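Local coordinates for thermospermine synthase (Medicago truncatula, PDB 6BQ6) that makes the tetraamine thermospermine by transferring an aminopropyl group from decarboxylated S-adenosylmethionine to spermidine, at the interface of chains A and B. Sequence-based numbering; all coordinates share one arbitrary frame. Chains: chain A/B, Thermospermine synthase.

The interface of chains A and B. Residues chain A 34, 38, 40, 42; chain B 30, 42.
The guanidinium of A:Arg40 lies flat over one face of the indole of B:Trp30, the two side chains crossing at about a right angle. The guanidinium and ring planes are 8° apart, so this is a stacked cation-pi contact. CZ of the A:Arg40 guanidinium sits 3.9 Å from the centroid of the five-membered ring of B:Trp30. NE of A:Arg40 is as far from the centroid of the six-membered ring. The side chain bends at chi3 (-40°), and this turn brings the guanidinium over the ring. Its aliphatic part packs on the benzo edge of the same face, where CG of A:Arg40 is 3.7 Å from CH2 of B:Trp30.

The backbone of the same arginine pairs with B:Cys42 in an antiparallel bridge. N of A:Arg40 donates to O of B:Cys42 at 2.9 Å. N of B:Cys42 donates back to O of A:Arg40 at 2.8 Å. The CB atoms of A:Arg40 and B:Cys42 also touch, at 3.9 Å. The thiols of A:Cys42 and B:Cys42 are 4.1 Å apart at SG and form no disulfide.

The benzo end of the indole is flanked on both sides. The backbone O of A:Asn38 lies 3.6 Å from CZ3 of B:Trp30, on the side away from the arginine. OE1 of A:Glu34 reaches CZ2 and CH2 from the arginine's side, its carboxylate turned 35° from the ring. That carboxylate makes no salt bridge with A:Arg40, but its charge may help hold the guanidinium. Replacing B:Trp30 with an alanine is likely to leave the guanidinium without its stacking partner and free to turn, and to open a gap beside the arginine's CG.

The patch joins strand 39-45 of both chains, with B:Trp30 supplied by strand 29-34. A:Cys42 and the arginine of chain B repeat the bridge, so the strands run antiparallel across the two-fold axis, with both SG atoms near it. The interface belongs to the N-terminal tetramerisation region, about 24 Å from the predicted catalytic A:Asp181, and so probably serves assembly.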
# COMPACT_ATOMS: atom_id res chain seq x y z
N GLU A 34 -6.45 -4.95 -8.33
CA GLU A 34 -5.57 -4.64 -9.44
C GLU A 34 -6.55 -4.54 -10.61
O GLU A 34 -7.12 -5.51 -11.07
CB GLU A 34 -4.47 -5.70 -9.63
CG GLU A 34 -3.07 -5.13 -9.91
CD GLU A 34 -1.92 -5.94 -9.25
OE1 GLU A 34 -1.49 -5.64 -8.08
OE2 GLU A 34 -1.47 -6.90 -9.92
N ASN A 38 -0.83 -3.40 -14.12
CA ASN A 38 0.07 -2.39 -13.56
C ASN A 38 -0.61 -1.22 -12.87
O ASN A 38 0.02 -0.17 -12.66
CB ASN A 38 0.95 -1.87 -14.70
CG ASN A 38 1.85 -2.94 -15.27
OD1 ASN A 38 2.01 -3.03 -16.49
ND2 ASN A 38 2.41 -3.77 -14.40
N ARG A 40 -3.23 -0.36 -9.57
CA ARG A 40 -3.98 -0.78 -8.37
C ARG A 40 -4.80 0.33 -7.80
O ARG A 40 -4.38 1.47 -7.72
CB ARG A 40 -3.04 -1.26 -7.26
CG ARG A 40 -2.42 -2.62 -7.41
CD ARG A 40 -1.68 -3.09 -6.12
NE ARG A 40 -0.96 -2.00 -5.49
CZ ARG A 40 0.09 -2.13 -4.68
NH1 ARG A 40 0.52 -3.32 -4.30
NH2 ARG A 40 0.70 -1.03 -4.22
N CYS A 42 -7.14 1.27 -4.39
CA CYS A 42 -7.32 0.80 -3.02
C CYS A 42 -8.27 1.74 -2.30
O CYS A 42 -8.13 2.96 -2.35
CB CYS A 42 -6.02 0.71 -2.24
SG CYS A 42 -4.64 0.12 -3.23
N TRP B 30 6.12 0.28 -6.98
CA TRP B 30 4.88 1.02 -7.17
C TRP B 30 5.07 2.49 -6.82
O TRP B 30 5.72 2.79 -5.85
CB TRP B 30 3.77 0.42 -6.28
CG TRP B 30 3.40 -0.94 -6.71
CD1 TRP B 30 4.00 -2.09 -6.33
CD2 TRP B 30 2.40 -1.31 -7.66
NE1 TRP B 30 3.42 -3.17 -6.98
CE2 TRP B 30 2.46 -2.70 -7.82
CE3 TRP B 30 1.48 -0.58 -8.41
CZ2 TRP B 30 1.60 -3.39 -8.68
CZ3 TRP B 30 0.63 -1.26 -9.26
CH2 TRP B 30 0.69 -2.65 -9.38
N CYS B 42 -2.38 3.44 -7.57
CA CYS B 42 -0.99 2.99 -7.62
C CYS B 42 -0.58 2.53 -9.02
O CYS B 42 -1.31 1.82 -9.68
CB CYS B 42 -0.75 1.86 -6.64
SG CYS B 42 -1.53 2.20 -5.02